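Local coordinates for glycerol dehydrogenase (Bacillus coagulans, PDB 6CSJ), which probably catalyses NAD-dependent oxidation of glycerol and related polyols, here as a double mutant with an acquired D-lactate dehydrogenase activity, at residues Ala62-Glu67 with Leu97-Ala102; Asp38-Leu43 with Val89-Gly94; Lys324-Ser329 with Asp346-Ala351; Ala255-Leu260 with Met269-Lys274. The protein carries 2 engineered substitutions. All coordinates share one frame; numbering follows the deposited sequence.

Interaction 1 (Ala62-Glu67 with Leu97-Ala102); sequences ALFGGE and LDTAKA
The Phe64 ring carries the backbone N of Gly66 over the centre of one face, 3.4 Å above the plane, while Thr99 approaches the CE1-CZ corner obliquely. Thr99 OG1 lies 3.2 Å from Phe64 CE1 and nearly as close to CZ, and the methyl carbon of Thr99, CG2, is 3.7 Å from the same Phe64 CE1. Phe64 reaches the helix because its CG stands anti to the backbone N (chi1 177°), carrying the ring from the chain toward segment 97-102. On the helix side, Thr99 OG1 sits beside its own backbone N (chi1 -61°) and is hydrogen-bonded to Lys95 O one turn earlier; the hydroxyl thus has a polar partner although it is buried against carbon. Leu76 of helix 70-82 also touches Thr99, and the same helix meets Phe64 through Glu72. Beside the contact, the Glu67 carboxylate forms a salt bridge with Lys95 through OE2. Strand 59-63 is an outermost strand of the parallel sheet, and the residues at its C-terminal end pack here on helix 94-106, an arrangement consistent with the Rossmann-like nucleotide-binding domain of iron-containing alcohol dehydrogenases.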
loop_
_atom_site.group_PDB
_atom_site.type_symbol
_atom_site.label_atom_id
_atom_site.label_comp_id
_atom_site.label_asym_id
_atom_site.label_seq_id
_atom_site.Cartn_x
_atom_site.Cartn_y
_atom_site.Cartn_z
ATOM N N ALA A 62 16.685 15.225 -8.861
ATOM C CA ALA A 62 15.897 16.377 -8.453
ATOM C C ALA A 62 15.471 16.168 -7.018
ATOM O O ALA A 62 14.983 15.094 -6.671
ATOM C CB ALA A 62 14.685 16.527 -9.352
ATOM N N LEU A 63 15.665 17.191 -6.189
ATOM C CA LEU A 63 15.317 17.134 -4.775
ATOM C C LEU A 63 13.809 17.346 -4.595
ATOM O O LEU A 63 13.262 18.362 -5.012
ATOM C CB LEU A 63 16.109 18.173 -3.976
ATOM C CG LEU A 63 15.896 18.209 -2.458
ATOM C CD1 LEU A 63 16.389 16.927 -1.827
ATOM C CD2 LEU A 63 16.575 19.417 -1.823
ATOM N N PHE A 64 13.158 16.375 -3.961
ATOM C CA PHE A 64 11.724 16.421 -3.631
ATOM C C PHE A 64 11.547 17.114 -2.281
ATOM O O PHE A 64 12.261 16.810 -1.333
ATOM C CB PHE A 64 11.188 14.980 -3.588
ATOM C CG PHE A 64 9.740 14.845 -3.190
ATOM C CD1 PHE A 64 8.741 15.526 -3.871
ATOM C CD2 PHE A 64 9.373 13.983 -2.152
ATOM C CE1 PHE A 64 7.401 15.375 -3.508
ATOM C CE2 PHE A 64 8.040 13.833 -1.785
ATOM C CZ PHE A 64 7.056 14.531 -2.459
ATOM N N GLY A 65 10.592 18.042 -2.202
ATOM C CA GLY A 65 10.310 18.791 -0.975
ATOM C C GLY A 65 9.656 17.991 0.148
ATOM O O GLY A 65 9.638 18.442 1.294
ATOM N N GLY A 66 9.093 16.825 -0.174
ATOM C CA GLY A 66 8.556 15.897 0.832
ATOM C C GLY A 66 7.043 15.748 0.821
ATOM O O GLY A 66 6.510 14.805 1.418
ATOM N N GLU A 67 6.348 16.673 0.151
ATOM C CA GLU A 67 4.888 16.646 0.055
ATOM C C GLU A 67 4.423 16.477 -1.380
ATOM O O GLU A 67 4.896 17.180 -2.268
ATOM C CB GLU A 67 4.288 17.929 0.633
ATOM C CG GLU A 67 2.778 17.872 0.811
ATOM C CD GLU A 67 2.361 16.765 1.764
ATOM O OE1 GLU A 67 2.407 16.994 2.985
ATOM O OE2 GLU A 67 2.001 15.671 1.286
ATOM N N LEU A 97 6.665 8.530 -4.542
ATOM C CA LEU A 97 6.242 7.658 -5.649
ATOM C C LEU A 97 5.035 8.246 -6.358
ATOM O O LEU A 97 4.999 8.302 -7.579
ATOM C CB LEU A 97 5.917 6.235 -5.147
ATOM C CG LEU A 97 7.034 5.472 -4.414
ATOM C CD1 LEU A 97 6.597 4.066 -4.062
ATOM C CD2 LEU A 97 8.324 5.444 -5.225
ATOM N N ASP A 98 4.062 8.711 -5.581
ATOM C CA ASP A 98 2.862 9.353 -6.139
ATOM C C ASP A 98 3.180 10.639 -6.909
ATOM O O ASP A 98 2.570 10.911 -7.954
ATOM C CB ASP A 98 1.823 9.619 -5.029
ATOM C CG ASP A 98 1.164 8.327 -4.500
ATOM O OD1 ASP A 98 1.489 7.215 -4.981
ATOM O OD2 ASP A 98 0.303 8.444 -3.603
ATOM N N THR A 99 4.140 11.410 -6.406
ATOM C CA THR A 99 4.609 12.617 -7.094
ATOM C C THR A 99 5.180 12.260 -8.468
ATOM O O THR A 99 4.851 12.904 -9.463
ATOM C CB THR A 99 5.644 13.379 -6.229
ATOM O OG1 THR A 99 5.030 13.780 -5.004
ATOM C CG2 THR A 99 6.187 14.599 -6.935
ATOM N N ALA A 100 6.007 11.221 -8.519
ATOM C CA ALA A 100 6.555 10.741 -9.787
ATOM C C ALA A 100 5.461 10.280 -10.763
ATOM O O ALA A 100 5.549 10.537 -11.961
ATOM C CB ALA A 100 7.552 9.621 -9.542
ATOM N N LYS A 101 4.440 9.600 -10.263
ATOM C CA LYS A 101 3.342 9.129 -11.119
ATOM C C LYS A 101 2.571 10.312 -11.711
ATOM O O LYS A 101 2.259 10.322 -12.906
ATOM C CB LYS A 101 2.371 8.230 -10.348
ATOM C CG LYS A 101 2.936 6.928 -9.792
ATOM C CD LYS A 101 1.847 6.097 -9.141
ATOM C CE LYS A 101 2.332 5.389 -7.891
ATOM N NZ LYS A 101 1.215 4.691 -7.175
ATOM N N ALA A 102 2.272 11.295 -10.861
ATOM C CA ALA A 102 1.629 12.549 -11.285
ATOM C C ALA A 102 2.447 13.287 -12.360
ATOM O O ALA A 102 1.893 13.699 -13.389
ATOM C CB ALA A 102 1.388 13.462 -10.084
#

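Interaction 2 (Asp38-Leu43 with Val89-Gly94); sequences DFVTGL and VGIGGG
Segment 89-94 meets the first turns of helix 38-51 through Ile91 and Gly92, which both bear on Val40. The segment starts inside the parallel sheet: Val89 is bonded through its backbone to Phe33 and Ile35 of strand 32-36, and Gly90 to Ile112 and Ala114 of strand 111-115, so strand 87-92 is held by both neighbours. Ile91 then turns its side chain toward the helix. With CG2 anti to the backbone N, and CG1 rotated beside that N (chi1 -49°), the branch methyl is the part that touches, Ile91 CG2 lying 3.8 Å from Val40 CG1. The same valine methyl rests against the strand backbone, Val40 CG1 being 3.6 Å from Ile91 O. More of the Ile91 side chain packs on Val44 and Val48 further along the helix, and on Leu21 of helix 21-28. Strand, glycine-rich turn and following helix form the classic beta-alpha nucleotide-binding element of Rossmann-like folds; in relatives this turn lies along the cofactor pyrophosphate, and it probably does so here. Gly92 ends the strand in an extended conformation with positive phi (142°), which residues with a CB rarely adopt. Its CA is 4.0 Å from Val40 CG2, the second valine methyl, so the two branches of Val40 straddle consecutive residues of the strand. Gly93 follows as the N-cap residue, turning the chain away from helix 38-51, and Gly94 opens helix 94-106, whose N-terminal end points into the region expected to receive the cofactor.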
loop_
_atom_site.group_PDB
_atom_site.type_symbol
_atom_site.label_atom_id
_atom_site.label_comp_id
_atom_site.label_asym_id
_atom_site.label_seq_id
_atom_site.Cartn_x
_atom_site.Cartn_y
_atom_site.Cartn_z
ATOM N N ASP A 38 15.456 14.495 0.615
ATOM C CA ASP A 38 16.772 14.668 1.225
ATOM C C ASP A 38 17.361 13.352 1.759
ATOM O O ASP A 38 18.454 12.945 1.370
ATOM C CB ASP A 38 16.711 15.717 2.352
ATOM C CG ASP A 38 18.089 16.128 2.835
ATOM O OD1 ASP A 38 18.862 16.663 2.007
ATOM O OD2 ASP A 38 18.395 15.909 4.028
ATOM N N PHE A 39 16.617 12.689 2.632
ATOM C CA PHE A 39 17.070 11.440 3.254
ATOM C C PHE A 39 17.403 10.344 2.232
ATOM O O PHE A 39 18.464 9.719 2.314
ATOM C CB PHE A 39 16.024 10.931 4.251
ATOM C CG PHE A 39 16.418 9.655 4.931
ATOM C CD1 PHE A 39 17.293 9.675 6.018
ATOM C CD2 PHE A 39 15.942 8.423 4.471
ATOM C CE1 PHE A 39 17.667 8.495 6.651
ATOM C CE2 PHE A 39 16.318 7.237 5.098
ATOM C CZ PHE A 39 17.184 7.274 6.190
ATOM N N VAL A 40 16.501 10.117 1.274
ATOM C CA VAL A 40 16.679 9.049 0.276
ATOM C C VAL A 40 17.803 9.383 -0.704
ATOM O O VAL A 40 18.516 8.477 -1.141
ATOM C CB VAL A 40 15.362 8.703 -0.476
ATOM C CG1 VAL A 40 15.611 7.671 -1.582
ATOM C CG2 VAL A 40 14.311 8.172 0.497
ATOM N N THR A 41 17.974 10.660 -1.035
ATOM C CA THR A 41 19.112 11.101 -1.868
ATOM C C THR A 41 20.453 10.738 -1.207
ATOM O O THR A 41 21.345 10.222 -1.879
ATOM C CB THR A 41 19.043 12.619 -2.185
ATOM O OG1 THR A 41 17.835 12.900 -2.901
ATOM C CG2 THR A 41 20.239 13.078 -3.031
ATOM N N GLY A 42 20.575 10.979 0.099
ATOM C CA GLY A 42 21.748 10.557 0.862
ATOM C C GLY A 42 21.879 9.038 0.942
ATOM O O GLY A 42 22.987 8.505 0.874
ATOM N N LEU A 43 20.751 8.345 1.080
ATOM C CA LEU A 43 20.741 6.882 1.203
ATOM C C LEU A 43 21.199 6.151 -0.061
ATOM O O LEU A 43 22.055 5.280 0.023
ATOM C CB LEU A 43 19.346 6.375 1.603
ATOM C CG LEU A 43 19.219 4.884 1.960
ATOM C CD1 LEU A 43 19.981 4.553 3.234
ATOM C CD2 LEU A 43 17.751 4.502 2.094
ATOM N N VAL A 89 11.426 8.973 -12.611
ATOM C CA VAL A 89 11.671 7.963 -11.597
ATOM C C VAL A 89 11.394 8.584 -10.241
ATOM O O VAL A 89 11.826 9.708 -9.976
ATOM C CB VAL A 89 13.128 7.443 -11.634
ATOM C CG1 VAL A 89 13.330 6.334 -10.600
ATOM C CG2 VAL A 89 13.493 6.967 -13.038
ATOM N N GLY A 90 10.674 7.846 -9.395
ATOM C CA GLY A 90 10.483 8.203 -7.989
ATOM C C GLY A 90 11.136 7.142 -7.133
ATOM O O GLY A 90 10.979 5.955 -7.402
ATOM N N ILE A 91 11.881 7.569 -6.114
ATOM C CA ILE A 91 12.576 6.670 -5.201
ATOM C C ILE A 91 12.285 7.131 -3.781
ATOM O O ILE A 91 12.614 8.254 -3.412
ATOM C CB ILE A 91 14.114 6.650 -5.452
ATOM C CG1 ILE A 91 14.432 6.459 -6.950
ATOM C CG2 ILE A 91 14.782 5.541 -4.631
ATOM C CD1 ILE A 91 15.910 6.478 -7.285
ATOM N N GLY A 92 11.654 6.266 -2.986
ATOM C CA GLY A 92 11.318 6.602 -1.606
ATOM C C GLY A 92 9.975 6.064 -1.166
ATOM O O GLY A 92 9.533 5.013 -1.621
ATOM N N GLY A 93 9.339 6.810 -0.262
ATOM C CA GLY A 93 8.022 6.483 0.269
ATOM C C GLY A 93 6.902 6.911 -0.651
ATOM O O GLY A 93 7.143 7.492 -1.727
ATOM N N GLY A 94 5.672 6.634 -0.212
ATOM C CA GLY A 94 4.461 6.853 -1.004
ATOM C C GLY A 94 4.286 8.238 -1.591
ATOM O O GLY A 94 3.887 8.370 -2.761
#

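Interaction 3 (Lys324-Ser329 with Asp346-Ala351); sequences KVAELS and DLVYAA
Ala326 and Tyr349 mark the closest passage of two helices that cross steeply; the axes of the two short segments approach to 8.4 Å, with their directions 123° from each other. Here the packing is tight: the methyl of Ala326 presses on the opposing backbone, CB lying 3.7 Å from Tyr349 N and 4.0 Å from Tyr349 CB. Val348 and Ser329 extend the buried part. Val348 CG1, anti to the backbone N (chi1 176°), meets Ala326 CA and Ser329 CB, each at 4.1 Å, while Ile256 of helix 252-259 touches both Val348 and Ser329. Ser329 OG donates to Val325 O (2.7 Å), reaching it from the face opposite to that used by Ser329 N. On the outer side the contact is looser. Tyr349 touches Ala326 through CB, while its ring makes a cation-pi contact with Arg323, and the exposed Asp346 forms a salt bridge with that arginine. Glu327 OE2 stays 6.4 Å from Asp346 OD1, two like charges that Arg323 would be expected to moderate. No hydrogen bond spans the two segments: small apolar groups let the helices approach, the Ser329 hydroxyl is bonded within its own helix, and Asp346 is paired with Arg323.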
loop_
_atom_site.group_PDB
_atom_site.type_symbol
_atom_site.label_atom_id
_atom_site.label_comp_id
_atom_site.label_asym_id
_atom_site.label_seq_id
_atom_site.Cartn_x
_atom_site.Cartn_y
_atom_site.Cartn_z
ATOM N N LYS A 324 -19.088 7.705 15.338
ATOM C CA LYS A 324 -18.556 8.557 14.265
ATOM C C LYS A 324 -17.641 7.757 13.329
ATOM O O LYS A 324 -17.708 7.927 12.098
ATOM C CB LYS A 324 -17.818 9.777 14.819
ATOM C CG LYS A 324 -18.688 10.827 15.493
ATOM C CD LYS A 324 -17.795 11.829 16.235
ATOM C CE LYS A 324 -18.512 12.599 17.355
ATOM N NZ LYS A 324 -19.470 13.568 16.763
ATOM N N VAL A 325 -16.816 6.879 13.912
ATOM C CA VAL A 325 -15.987 5.952 13.125
ATOM C C VAL A 325 -16.861 5.121 12.169
ATOM O O VAL A 325 -16.566 5.017 10.976
ATOM C CB VAL A 325 -15.149 5.006 14.026
ATOM C CG1 VAL A 325 -14.460 3.925 13.202
ATOM C CG2 VAL A 325 -14.107 5.776 14.835
ATOM N N ALA A 326 -17.935 4.550 12.705
ATOM C CA ALA A 326 -18.867 3.751 11.921
ATOM C C ALA A 326 -19.585 4.559 10.845
ATOM O O ALA A 326 -19.751 4.083 9.714
ATOM C CB ALA A 326 -19.885 3.084 12.841
ATOM N N GLU A 327 -20.018 5.768 11.204
ATOM C CA GLU A 327 -20.689 6.674 10.253
ATOM C C GLU A 327 -19.764 7.057 9.108
ATOM O O GLU A 327 -20.162 6.961 7.938
ATOM C CB GLU A 327 -21.260 7.921 10.950
ATOM C CG GLU A 327 -22.752 7.807 11.297
ATOM C CD GLU A 327 -23.089 8.238 12.723
ATOM O OE1 GLU A 327 -22.584 9.295 13.175
ATOM O OE2 GLU A 327 -23.866 7.509 13.385
ATOM N N LEU A 328 -18.525 7.436 9.431
ATOM C CA LEU A 328 -17.547 7.777 8.395
ATOM C C LEU A 328 -17.209 6.570 7.510
ATOM O O LEU A 328 -17.030 6.732 6.296
ATOM C CB LEU A 328 -16.278 8.401 9.004
ATOM C CG LEU A 328 -15.218 8.983 8.044
ATOM C CD1 LEU A 328 -15.769 9.964 7.023
ATOM C CD2 LEU A 328 -14.127 9.656 8.881
ATOM N N SER A 329 -17.144 5.376 8.103
ATOM C CA SER A 329 -16.908 4.136 7.337
ATOM C C SER A 329 -18.014 3.868 6.318
ATOM O O SER A 329 -17.752 3.276 5.277
ATOM C CB SER A 329 -16.783 2.922 8.265
ATOM O OG SER A 329 -15.781 3.093 9.248
ATOM N N ASP A 346 -24.952 1.040 12.449
ATOM C CA ASP A 346 -25.158 0.148 13.612
ATOM C C ASP A 346 -24.426 -1.173 13.459
ATOM O O ASP A 346 -23.822 -1.652 14.398
ATOM C CB ASP A 346 -26.654 -0.158 13.831
ATOM C CG ASP A 346 -27.403 0.960 14.523
ATOM O OD1 ASP A 346 -26.809 2.006 14.845
ATOM O OD2 ASP A 346 -28.614 0.793 14.745
ATOM N N LEU A 347 -24.501 -1.748 12.262
ATOM C CA LEU A 347 -23.881 -3.040 11.956
ATOM C C LEU A 347 -22.346 -2.930 11.974
ATOM O O LEU A 347 -21.660 -3.821 12.499
ATOM C CB LEU A 347 -24.381 -3.542 10.603
ATOM C CG LEU A 347 -24.434 -5.034 10.281
ATOM C CD1 LEU A 347 -25.204 -5.876 11.296
ATOM C CD2 LEU A 347 -25.101 -5.184 8.905
ATOM N N VAL A 348 -21.826 -1.824 11.436
ATOM C CA VAL A 348 -20.382 -1.557 11.426
ATOM C C VAL A 348 -19.862 -1.218 12.838
ATOM O O VAL A 348 -18.783 -1.676 13.225
ATOM C CB VAL A 348 -20.009 -0.451 10.414
ATOM C CG1 VAL A 348 -18.513 -0.119 10.476
ATOM C CG2 VAL A 348 -20.408 -0.884 9.007
ATOM N N TYR A 349 -20.626 -0.433 13.599
ATOM C CA TYR A 349 -20.345 -0.214 15.022
ATOM C C TYR A 349 -20.217 -1.549 15.770
ATOM O O TYR A 349 -19.251 -1.764 16.530
ATOM C CB TYR A 349 -21.439 0.640 15.664
ATOM C CG TYR A 349 -21.196 0.942 17.130
ATOM C CD1 TYR A 349 -20.360 1.978 17.522
ATOM C CD2 TYR A 349 -21.815 0.189 18.123
ATOM C CE1 TYR A 349 -20.136 2.248 18.860
ATOM C CE2 TYR A 349 -21.598 0.454 19.465
ATOM C CZ TYR A 349 -20.762 1.485 19.832
ATOM O OH TYR A 349 -20.542 1.726 21.162
ATOM N N ALA A 350 -21.187 -2.439 15.542
ATOM C CA ALA A 350 -21.191 -3.767 16.164
ATOM C C ALA A 350 -19.961 -4.592 15.773
ATOM O O ALA A 350 -19.349 -5.243 16.630
ATOM C CB ALA A 350 -22.466 -4.522 15.815
ATOM N N ALA A 351 -19.601 -4.552 14.488
ATOM C CA ALA A 351 -18.404 -5.256 13.992
ATOM C C ALA A 351 -17.090 -4.743 14.626
ATOM O O ALA A 351 -16.231 -5.536 15.013
ATOM C CB ALA A 351 -18.328 -5.176 12.474
#

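Interaction 4 (Ala255-Leu260 with Met269-Lys274); sequences AIHNGL and MYHGEK
In the all-helical C-terminal part of the chain, the first turn of helix 271-285 packs on the end of helix 252-259, and His271 and His257 meet between them. Their rings are 4.0 Å apart at the centroids, with planes inclined at 48°, an oblique pairing in which each ring lies off-centre over a face of the other. His257 NE2 comes within 3.1 Å of His271 ND1, but the angle is too poor for a hydrogen bond. The His257 ring is instead fixed by its ND1, which donates in the ring plane to Asn258 OD1 at 2.9 Å; Asn258 ND2 is in turn bonded to Glu334. In relatives an aspartate and two histidines hold the catalytic metal, and His271, with its neighbours His254 and Asp171, probably corresponds to that site, which would make His257 a second-shell residue. Lys274 CB lies 3.9 Å from His257 CD2. The lysine chain bends at its third and fourth torsions (chi3 -64°, chi4 -143°), bringing NZ to Met269 O, 3.0 Å away, and NZ also bonds Thr266 O. Glu273 OE1 accepts from the backbone N of the N-cap residue Tyr270, while its OE2 forms a salt bridge with Arg163.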
loop_
_atom_site.group_PDB
_atom_site.type_symbol
_atom_site.label_atom_id
_atom_site.label_comp_id
_atom_site.label_asym_id
_atom_site.label_seq_id
_atom_site.Cartn_x
_atom_site.Cartn_y
_atom_site.Cartn_z
ATOM N N ALA A 255 -12.562 0.727 4.278
ATOM C CA ALA A 255 -13.552 1.696 4.755
ATOM C C ALA A 255 -13.414 1.938 6.253
ATOM O O ALA A 255 -13.445 3.081 6.695
ATOM C CB ALA A 255 -14.957 1.251 4.416
ATOM N N ILE A 256 -13.235 0.864 7.018
ATOM C CA ILE A 256 -13.037 0.962 8.464
ATOM C C ILE A 256 -11.694 1.640 8.796
ATOM O O ILE A 256 -11.636 2.431 9.745
ATOM C CB ILE A 256 -13.224 -0.413 9.167
ATOM C CG1 ILE A 256 -14.699 -0.829 9.100
ATOM C CG2 ILE A 256 -12.789 -0.358 10.637
ATOM C CD1 ILE A 256 -14.955 -2.306 9.365
ATOM N N HIS A 257 -10.639 1.342 8.024
ATOM C CA HIS A 257 -9.377 2.111 8.094
ATOM C C HIS A 257 -9.623 3.633 7.980
ATOM O O HIS A 257 -9.114 4.404 8.792
ATOM C CB HIS A 257 -8.358 1.643 7.030
ATOM C CG HIS A 257 -7.317 2.670 6.684
ATOM N ND1 HIS A 257 -7.530 3.663 5.752
ATOM C CD2 HIS A 257 -6.065 2.866 7.156
ATOM C CE1 HIS A 257 -6.455 4.422 5.664
ATOM N NE2 HIS A 257 -5.549 3.958 6.502
ATOM N N ASN A 258 -10.411 4.043 6.987
ATOM C CA ASN A 258 -10.712 5.464 6.760
ATOM C C ASN A 258 -11.488 6.069 7.914
ATOM O O ASN A 258 -11.156 7.159 8.375
ATOM C CB ASN A 258 -11.497 5.675 5.461
ATOM C CG ASN A 258 -10.672 5.382 4.220
ATOM O OD1 ASN A 258 -9.470 5.159 4.293
ATOM N ND2 ASN A 258 -11.326 5.372 3.069
ATOM N N GLY A 259 -12.505 5.355 8.387
ATOM C CA GLY A 259 -13.294 5.799 9.533
ATOM C C GLY A 259 -12.514 5.998 10.827
ATOM O O GLY A 259 -12.866 6.851 11.644
ATOM N N LEU A 260 -11.456 5.211 11.021
ATOM C CA LEU A 260 -10.629 5.319 12.222
ATOM C C LEU A 260 -9.878 6.653 12.357
ATOM O O LEU A 260 -9.397 6.970 13.450
ATOM C CB LEU A 260 -9.654 4.133 12.323
ATOM C CG LEU A 260 -10.345 2.801 12.759
ATOM C CD1 LEU A 260 -9.485 1.609 12.463
ATOM C CD2 LEU A 260 -10.657 2.787 14.239
ATOM N N MET A 269 -0.415 5.372 14.210
ATOM C CA MET A 269 -0.324 4.034 13.619
ATOM C C MET A 269 -0.262 4.132 12.100
ATOM O O MET A 269 -0.907 4.991 11.498
ATOM C CB MET A 269 -1.538 3.177 14.000
ATOM C CG MET A 269 -1.798 3.051 15.497
ATOM S SD MET A 269 -0.424 2.381 16.446
ATOM C CE MET A 269 -0.354 0.680 15.876
ATOM N N TYR A 270 0.500 3.237 11.484
ATOM C CA TYR A 270 0.632 3.220 10.030
ATOM C C TYR A 270 -0.593 2.618 9.355
ATOM O O TYR A 270 -1.420 1.975 9.988
ATOM C CB TYR A 270 1.901 2.464 9.598
ATOM C CG TYR A 270 3.192 3.055 10.134
ATOM C CD1 TYR A 270 3.470 4.421 10.016
ATOM C CD2 TYR A 270 4.147 2.251 10.736
ATOM C CE1 TYR A 270 4.647 4.961 10.514
ATOM C CE2 TYR A 270 5.333 2.774 11.218
ATOM C CZ TYR A 270 5.582 4.131 11.103
ATOM O OH TYR A 270 6.744 4.677 11.587
ATOM N N HIS A 271 -0.681 2.853 8.051
ATOM C CA HIS A 271 -1.803 2.455 7.201
ATOM C C HIS A 271 -2.147 0.975 7.374
ATOM O O HIS A 271 -3.264 0.631 7.737
ATOM C CB HIS A 271 -1.464 2.798 5.739
ATOM C CG HIS A 271 -2.592 2.611 4.769
ATOM N ND1 HIS A 271 -3.367 3.660 4.316
ATOM C CD2 HIS A 271 -3.034 1.504 4.118
ATOM C CE1 HIS A 271 -4.258 3.201 3.453
ATOM N NE2 HIS A 271 -4.077 1.900 3.317
ATOM N N GLY A 272 -1.172 0.104 7.162
ATOM C CA GLY A 272 -1.406 -1.345 7.178
ATOM C C GLY A 272 -1.705 -1.933 8.550
ATOM O O GLY A 272 -2.394 -2.957 8.660
ATOM N N GLU A 273 -1.191 -1.290 9.592
ATOM C CA GLU A 273 -1.507 -1.663 10.971
ATOM C C GLU A 273 -2.998 -1.466 11.245
ATOM O O GLU A 273 -3.653 -2.337 11.816
ATOM C CB GLU A 273 -0.657 -0.855 11.960
ATOM C CG GLU A 273 0.833 -1.191 11.881
ATOM C CD GLU A 273 1.728 -0.269 12.701
ATOM O OE1 GLU A 273 1.369 0.910 12.930
ATOM O OE2 GLU A 273 2.821 -0.730 13.097
ATOM N N LYS A 274 -3.542 -0.335 10.802
ATOM C CA LYS A 274 -4.973 -0.074 10.936
ATOM C C LYS A 274 -5.817 -0.962 10.016
ATOM O O LYS A 274 -6.910 -1.380 10.409
ATOM C CB LYS A 274 -5.289 1.404 10.722
ATOM C CG LYS A 274 -4.817 2.263 11.895
ATOM C CD LYS A 274 -5.031 3.760 11.678
ATOM C CE LYS A 274 -4.220 4.301 10.511
ATOM N NZ LYS A 274 -3.723 5.672 10.791
#

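Overall arrangement
From the N terminus, interaction 2 opens at helix 38-51 and interaction 1 at strand 59-63; interaction 2 then closes at strand 87-92 and interaction 1 on helix 94-106, so their loops cross. Both belong to the same parallel sheet with its covering helices, their centres 9 Å apart, and they touch where Leu97 and Ala100 pack on Gly90. Interaction 4 follows in the helical part, closing the short loop between helices 252-259 and 271-285. Interaction 3 comes last, closing the mostly non-helical connection between helix 319-329 and the C-terminal helix 345-365. Ser329 packs on Ala255, linking interactions 3 and 4, whereas interactions 2 and 3 lie on opposite sides of the chain's centre.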